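PDB 5IL6: polyketide synthase/nonribosomal peptide synthetase hybrid RzxB from Pseudomonas fluorescens, which is a hybrid assembly-line enzyme of polyketide (rhizoxin) biosynthesis, whose dehydratase domain, the part crystallised, probably removes water from beta-hydroxyacyl intermediates to leave a double bond. Local coordinates for residues R252-P255 and Y261-D264; E155-R160 and G213-L218. All blocks are in the same frame, centred on the assembly; numbering follows the deposited sequence.

Contact 1. Residues R252-P255 and Y261-D264; sequences RRAP and YCFD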
ATOM      1  N   ARG A 252      -4.042  -6.364  13.491  1.00 29.33           N
ATOM      2  CA  ARG A 252      -4.933  -7.354  14.085  1.00 37.88           C
ATOM      3  C   ARG A 252      -5.316  -8.373  13.026  1.00 32.98           C
ATOM      4  O   ARG A 252      -5.826  -8.006  11.964  1.00 28.86           O
ATOM      5  CB  ARG A 252      -6.190  -6.699  14.669  1.00 54.47           C
ATOM      6  CG  ARG A 252      -7.281  -7.690  15.073  1.00 76.33           C
ATOM      7  CD  ARG A 252      -6.749  -8.752  16.026  1.00 95.71           C
ATOM      8  NE  ARG A 252      -7.808  -9.578  16.600  1.00111.11           N
ATOM      9  CZ  ARG A 252      -8.614  -9.179  17.580  1.00124.89           C
ATOM     10  NH1 ARG A 252      -8.496  -7.959  18.090  1.00130.11           N
ATOM     11  NH2 ARG A 252      -9.543 -10.000  18.049  1.00130.79           N
ATOM     12  N   ARG A 253      -5.064  -9.646  13.313  1.00 32.72           N
ATOM     13  CA  ARG A 253      -5.551 -10.719  12.459  1.00 35.61           C
ATOM     14  C   ARG A 253      -7.074 -10.719  12.445  1.00 32.43           C
ATOM     15  O   ARG A 253      -7.721 -10.539  13.482  1.00 30.56           O
ATOM     16  CB  ARG A 253      -5.020 -12.061  12.958  1.00 39.49           C
ATOM     17  CG  ARG A 253      -5.427 -13.266  12.123  1.00 40.54           C
ATOM     18  CD  ARG A 253      -4.386 -13.603  11.076  1.00 37.76           C
ATOM     19  NE  ARG A 253      -4.716 -14.844  10.376  1.00 40.10           N
ATOM     20  CZ  ARG A 253      -4.125 -16.018  10.586  1.00 45.36           C
ATOM     21  NH1 ARG A 253      -3.152 -16.139  11.481  1.00 47.55           N
ATOM     22  NH2 ARG A 253      -4.509 -17.083   9.890  1.00 47.63           N
ATOM     23  N   ALA A 254      -7.645 -10.922  11.265  1.00 29.28           N
ATOM     24  CA  ALA A 254      -9.085 -10.962  11.082  1.00 30.24           C
ATOM     25  C   ALA A 254      -9.501 -12.294  10.474  1.00 35.19           C
ATOM     26  O   ALA A 254      -8.687 -12.981   9.845  1.00 33.14           O
ATOM     27  CB  ALA A 254      -9.558  -9.817  10.176  1.00 27.37           C
ATOM     28  N   PRO A 255     -10.763 -12.692  10.641  1.00 34.35           N
ATOM     29  CA  PRO A 255     -11.219 -13.948  10.034  1.00 32.93           C
ATOM     30  C   PRO A 255     -11.083 -13.911   8.520  1.00 27.80           C
ATOM     31  O   PRO A 255     -11.252 -12.870   7.881  1.00 28.66           O
ATOM     32  CB  PRO A 255     -12.689 -14.045  10.459  1.00 43.05           C
ATOM     33  CG  PRO A 255     -12.844 -13.105  11.603  1.00 42.61           C
ATOM     34  CD  PRO A 255     -11.814 -12.039  11.439  1.00 37.67           C
ATOM     35  N   TYR A 261      -5.432 -14.969   4.009  1.00 24.62           N
ATOM     36  CA  TYR A 261      -5.189 -14.329   5.294  1.00 26.80           C
ATOM     37  C   TYR A 261      -5.695 -12.896   5.229  1.00 27.15           C
ATOM     38  O   TYR A 261      -5.556 -12.231   4.199  1.00 28.14           O
ATOM     39  CB  TYR A 261      -3.698 -14.349   5.648  1.00 27.27           C
ATOM     40  CG  TYR A 261      -3.106 -15.739   5.670  1.00 27.79           C
ATOM     41  CD1 TYR A 261      -2.671 -16.345   4.499  1.00 25.66           C
ATOM     42  CD2 TYR A 261      -2.986 -16.445   6.858  1.00 31.98           C
ATOM     43  CE1 TYR A 261      -2.134 -17.617   4.511  1.00 32.54           C
ATOM     44  CE2 TYR A 261      -2.448 -17.718   6.881  1.00 36.60           C
ATOM     45  CZ  TYR A 261      -2.022 -18.297   5.705  1.00 36.50           C
ATOM     46  OH  TYR A 261      -1.486 -19.563   5.720  1.00 38.54           O
ATOM     47  N   CYS A 262      -6.275 -12.422   6.329  1.00 22.40           N
ATOM     48  CA  CYS A 262      -6.888 -11.102   6.376  1.00 22.22           C
ATOM     49  C   CYS A 262      -6.475 -10.379   7.651  1.00 23.00           C
ATOM     50  O   CYS A 262      -6.353 -10.997   8.713  1.00 23.63           O
ATOM     51  CB  CYS A 262      -8.417 -11.204   6.305  1.00 29.30           C
ATOM     52  SG  CYS A 262      -9.251  -9.620   6.093  1.00 31.68           S
ATOM     53  N   PHE A 263      -6.260  -9.068   7.536  1.00 22.33           N
ATOM     54  CA  PHE A 263      -5.788  -8.256   8.650  1.00 24.32           C
ATOM     55  C   PHE A 263      -6.437  -6.881   8.600  1.00 27.83           C
ATOM     56  O   PHE A 263      -6.823  -6.397   7.534  1.00 23.97           O
ATOM     57  CB  PHE A 263      -4.262  -8.079   8.622  1.00 22.89           C
ATOM     58  CG  PHE A 263      -3.498  -9.369   8.569  1.00 26.17           C
ATOM     59  CD1 PHE A 263      -3.211  -9.967   7.354  1.00 24.87           C
ATOM     60  CD2 PHE A 263      -3.060  -9.979   9.732  1.00 30.07           C
ATOM     61  CE1 PHE A 263      -2.508 -11.154   7.301  1.00 25.90           C
ATOM     62  CE2 PHE A 263      -2.354 -11.165   9.683  1.00 31.54           C
ATOM     63  CZ  PHE A 263      -2.078 -11.753   8.466  1.00 30.70           C
ATOM     64  N   ASP A 264      -6.546  -6.254   9.769  1.00 26.92           N
ATOM     65  CA  ASP A 264      -6.824  -4.830   9.876  1.00 26.77           C
ATOM     66  C   ASP A 264      -5.586  -4.130  10.421  1.00 25.06           C
ATOM     67  O   ASP A 264      -4.915  -4.646  11.323  1.00 25.58           O
ATOM     68  CB  ASP A 264      -8.024  -4.550  10.784  1.00 33.12           C
ATOM     69  CG  ASP A 264      -9.270  -5.305  10.359  1.00 40.63           C
ATOM     70  OD1 ASP A 264      -9.687  -5.159   9.192  1.00 35.84           O
ATOM     71  OD2 ASP A 264      -9.841  -6.034  11.199  1.00 43.39           O
TER
HETATM   72  O   HOH W   1      -6.664 -14.318   8.679  1.00 27.28           O
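Arg253 lies across Phe263 at the end of a beta hairpin, where strands 246-254 and 261-268 of a hotdog-type dehydratase fold pair antiparallel. The two residues form a non-hydrogen-bonded pair and share one face of the sheet. With CG anti to the backbone N (chi1 -178°) and a bend at chi2 (94°), the arginine chain swings along the neighbouring strand: CD comes 3.5 Å from Phe263 CE2, and the guanidinium continues to Tyr261. There it is no flat stack. Tyr261 CD2 sits over a face of the guanidinium, yet NH2 meets the tyrosine at its ring edge, 3.5 Å from CD2, with the planes 53° apart. NH1 forms a salt bridge with Glu221, which helps fix the turn of the group. With an alanine here, Glu221 would probably lose its positive mate, the bridging water one of its donors, and the CE2 side of Phe263 its cover. The other face of the sheet carries Arg252, Ala254, Cys262 and Asp264. Arg252 and Asp264 exchange two nearly straight backbone bonds of 2.9 Å, N to O each way, but the less well ordered Arg252 side chain leads away, its NE in a salt bridge with Asp183, and Asp264 OD1 accepts from Gln280 N. Ala254 CB packs 4.1 Å from Cys262 SG. Farther toward the turn, Ala254 N still bonds to Cys262 O, though from above the carbonyl plane. A water bridges the strands there, accepting from Cys262 N and donating to Ala254 O. It also accepts from Arg253 NE, in the guanidinium plane, at 2.6 Å.

Contact 2. Residues E155-R160 and G213-L218; sequences EACYQR and GVMALL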
ATOM      1  N   GLU A 155      14.407  -9.877  11.336  1.00 38.90           N
ATOM      2  CA  GLU A 155      15.138 -10.595  10.300  1.00 43.26           C
ATOM      3  C   GLU A 155      14.504 -11.949  10.009  1.00 39.25           C
ATOM      4  O   GLU A 155      14.548 -12.421   8.867  1.00 37.24           O
ATOM      5  CB  GLU A 155      16.601 -10.763  10.711  1.00 53.88           C
ATOM      6  CG  GLU A 155      17.372  -9.453  10.763  1.00 65.54           C
ATOM      7  CD  GLU A 155      17.423  -8.753   9.417  1.00 67.76           C
ATOM      8  OE1 GLU A 155      17.372  -9.449   8.381  1.00 72.14           O
ATOM      9  OE2 GLU A 155      17.508  -7.507   9.395  1.00 62.37           O
ATOM     10  N   ALA A 156      13.906 -12.586  11.019  1.00 38.64           N
ATOM     11  CA  ALA A 156      13.152 -13.808  10.770  1.00 40.31           C
ATOM     12  C   ALA A 156      11.966 -13.539   9.852  1.00 36.66           C
ATOM     13  O   ALA A 156      11.608 -14.381   9.021  1.00 39.87           O
ATOM     14  CB  ALA A 156      12.685 -14.417  12.092  1.00 46.25           C
ATOM     15  N   CYS A 157      11.343 -12.366   9.987  1.00 36.20           N
ATOM     16  CA  CYS A 157      10.239 -12.009   9.102  1.00 35.29           C
ATOM     17  C   CYS A 157      10.728 -11.816   7.671  1.00 32.35           C
ATOM     18  O   CYS A 157      10.121 -12.329   6.724  1.00 28.27           O
ATOM     19  CB  CYS A 157       9.538 -10.750   9.612  1.00 37.50           C
ATOM     20  SG  CYS A 157       8.665 -10.975  11.185  1.00 40.70           S
ATOM     21  N   TYR A 158      11.825 -11.076   7.490  1.00 31.91           N
ATOM     22  CA  TYR A 158      12.345 -10.873   6.143  1.00 33.66           C
ATOM     23  C   TYR A 158      12.875 -12.170   5.547  1.00 32.76           C
ATOM     24  O   TYR A 158      12.791 -12.372   4.331  1.00 26.83           O
ATOM     25  CB  TYR A 158      13.429  -9.794   6.145  1.00 31.96           C
ATOM     26  CG  TYR A 158      12.858  -8.399   6.286  1.00 30.74           C
ATOM     27  CD1 TYR A 158      11.967  -7.903   5.343  1.00 30.19           C
ATOM     28  CD2 TYR A 158      13.209  -7.580   7.356  1.00 31.40           C
ATOM     29  CE1 TYR A 158      11.432  -6.635   5.459  1.00 30.59           C
ATOM     30  CE2 TYR A 158      12.679  -6.302   7.482  1.00 31.53           C
ATOM     31  CZ  TYR A 158      11.790  -5.838   6.527  1.00 31.31           C
ATOM     32  OH  TYR A 158      11.248  -4.576   6.627  1.00 27.18           O
ATOM     33  N   GLN A 159      13.418 -13.063   6.378  1.00 34.13           N
ATOM     34  CA  GLN A 159      13.852 -14.363   5.875  0.57 32.16           C
ATOM     35  C   GLN A 159      12.663 -15.185   5.397  1.00 30.32           C
ATOM     36  O   GLN A 159      12.772 -15.948   4.430  1.00 32.65           O
ATOM     37  CB  GLN A 159      14.630 -15.123   6.953  0.57 33.59           C
ATOM     38  CG  GLN A 159      14.164 -16.564   7.172  0.57 36.21           C
ATOM     39  CD  GLN A 159      15.111 -17.368   8.042  0.57 43.02           C
ATOM     40  OE1 GLN A 159      15.630 -18.402   7.621  0.57 46.78           O
ATOM     41  NE2 GLN A 159      15.341 -16.900   9.261  0.57 45.78           N
ATOM     42  N   ARG A 160      11.515 -15.047   6.065  1.00 31.61           N
ATOM     43  CA  ARG A 160      10.323 -15.758   5.612  1.00 33.33           C
ATOM     44  C   ARG A 160       9.807 -15.177   4.301  1.00 28.89           C
ATOM     45  O   ARG A 160       9.443 -15.927   3.388  1.00 27.95           O
ATOM     46  CB  ARG A 160       9.237 -15.714   6.689  1.00 41.45           C
ATOM     47  CG  ARG A 160       8.060 -16.656   6.427  1.00 51.74           C
ATOM     48  CD  ARG A 160       8.504 -18.113   6.332  1.00 64.93           C
ATOM     49  NE  ARG A 160       9.292 -18.522   7.494  1.00 70.05           N
ATOM     50  CZ  ARG A 160       8.795 -19.105   8.582  1.00 71.10           C
ATOM     51  NH1 ARG A 160       7.499 -19.370   8.679  1.00 70.19           N
ATOM     52  NH2 ARG A 160       9.604 -19.431   9.581  1.00 74.07           N
ATOM     53  N   GLY A 213       4.389  -5.895   8.125  1.00 25.51           N
ATOM     54  CA  GLY A 213       4.272  -6.227   9.533  1.00 26.72           C
ATOM     55  C   GLY A 213       3.361  -7.400   9.824  1.00 27.44           C
ATOM     56  O   GLY A 213       3.483  -8.014  10.889  1.00 27.69           O
ATOM     57  N   VAL A 214       2.455  -7.738   8.902  1.00 27.06           N
ATOM     58  CA  VAL A 214       1.541  -8.847   9.151  1.00 28.06           C
ATOM     59  C   VAL A 214       2.308 -10.144   9.365  1.00 25.76           C
ATOM     60  O   VAL A 214       1.800 -11.066  10.013  1.00 29.95           O
ATOM     61  CB  VAL A 214       0.526  -9.000   7.994  1.00 26.17           C
ATOM     62  CG1 VAL A 214      -0.201  -7.680   7.724  1.00 22.01           C
ATOM     63  CG2 VAL A 214       1.207  -9.521   6.728  1.00 27.55           C
ATOM     64  N   MET A 215       3.533 -10.233   8.840  1.00 25.12           N
ATOM     65  CA  MET A 215       4.321 -11.449   8.997  1.00 29.54           C
ATOM     66  C   MET A 215       4.570 -11.771  10.463  1.00 30.57           C
ATOM     67  O   MET A 215       4.788 -12.936  10.812  1.00 30.29           O
ATOM     68  CB  MET A 215       5.646 -11.308   8.248  1.00 32.41           C
ATOM     69  CG  MET A 215       6.518 -12.554   8.291  1.00 33.53           C
ATOM     70  SD  MET A 215       5.671 -13.979   7.578  1.00 33.91           S
ATOM     71  CE  MET A 215       5.751 -13.579   5.835  1.00 36.85           C
ATOM     72  N   ALA A 216       4.547 -10.759  11.336  1.00 31.95           N
ATOM     73  CA  ALA A 216       4.685 -11.017  12.765  1.00 34.27           C
ATOM     74  C   ALA A 216       3.659 -12.039  13.234  1.00 33.26           C
ATOM     75  O   ALA A 216       3.936 -12.849  14.127  1.00 36.41           O
ATOM     76  CB  ALA A 216       4.533  -9.714  13.553  1.00 35.33           C
ATOM     77  N   LEU A 217       2.466 -12.008  12.650  1.00 27.15           N
ATOM     78  CA  LEU A 217       1.375 -12.888  13.043  1.00 30.70           C
ATOM     79  C   LEU A 217       1.364 -14.215  12.293  1.00 40.58           C
ATOM     80  O   LEU A 217       0.529 -15.072  12.604  1.00 43.93           O
ATOM     81  CB  LEU A 217       0.039 -12.167  12.835  1.00 31.21           C
ATOM     82  CG  LEU A 217      -0.144 -10.887  13.660  1.00 32.48           C
ATOM     83  CD1 LEU A 217      -1.437 -10.179  13.295  1.00 36.85           C
ATOM     84  CD2 LEU A 217      -0.122 -11.196  15.152  1.00 35.49           C
ATOM     85  N   LEU A 218       2.264 -14.415  11.327  1.00 40.69           N
ATOM     86  CA  LEU A 218       2.235 -15.601  10.481  1.00 41.13           C
ATOM     87  C   LEU A 218       3.468 -16.489  10.587  1.00 43.48           C
ATOM     88  O   LEU A 218       3.460 -17.585  10.014  1.00 37.29           O
ATOM     89  CB  LEU A 218       2.054 -15.196   9.009  1.00 39.78           C
ATOM     90  CG  LEU A 218       0.787 -14.411   8.664  1.00 37.07           C
ATOM     91  CD1 LEU A 218       0.791 -14.029   7.196  1.00 34.01           C
ATOM     92  CD2 LEU A 218      -0.458 -15.223   8.996  1.00 37.26           C
TER
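Arg160 meets Met215 with the aliphatic root of its side chain, and its flat guanidinium plays no part in the touch: neither face nor edge of that group comes close to the thioether, and NE stays 5.8 Å from Met215 SD. Its NH1 instead donates to the backbone oxygen of Leu219, just beyond 213-218, so the plane is held past the methionine while CB and CG lie against it. The other flat group of the helix, the Tyr158 ring, turns to another side, where it makes a cation-pi contact with Arg173 and its OH bonds to Gln212 and Leu175 N. Between these two polar ties the touching surface is apolar and sulfur-rich. Met215 CG is anti to the backbone N (chi1 -177°), which sends the chain straight out at helix 154-164; its CG lands 3.8 Å from Cys157 CB and 3.9 Å from Cys157 SG. Bends at chi2 and chi3 then fold the tip along the helix, and SD comes to 3.8 Å, CE to 3.9 Å, from Arg160 CG, the two side chains crossing at about a right angle. Here the loop that leaves helix 204-212, in the second hotdog-type half of the dehydratase, is covered by a helix from earlier in that half. Cys157 and Arg160, three residues apart, present the same side of the helix, and Met215 spans both. No hydrogen bond joins the segments: Cys157 SG lies 4.1 Å from Ala216 N, which is already spent on Gly213 O in the tight turns of 213-218. Leu178 backs Cys157 and Ala216, while Leu222 touches both Met215 and Arg160.

Along the chain both segments of contact 2 come before those of contact 1, and both contacts belong to the later hotdog-type half of the dehydratase, their centres about 15 Å apart. They meet through 213-218, whose residues face two ways: Met215 turns to helix 154-164, while Val214, Leu217 and Leu218 turn to the hairpin of strands 246-254 and 261-268. Leu218 CD2 lies 3.5 Å from Tyr261 CD2, Val214 CB is 3.8 Å from Phe263 CE1, and Leu217 CD1 is 3.7 Å from Arg253 N. The loop following helix 204-212 is therefore sandwiched between helix and strands, so its aliphatic side chains pack on the face of the hairpin that carries Arg253 and Phe263.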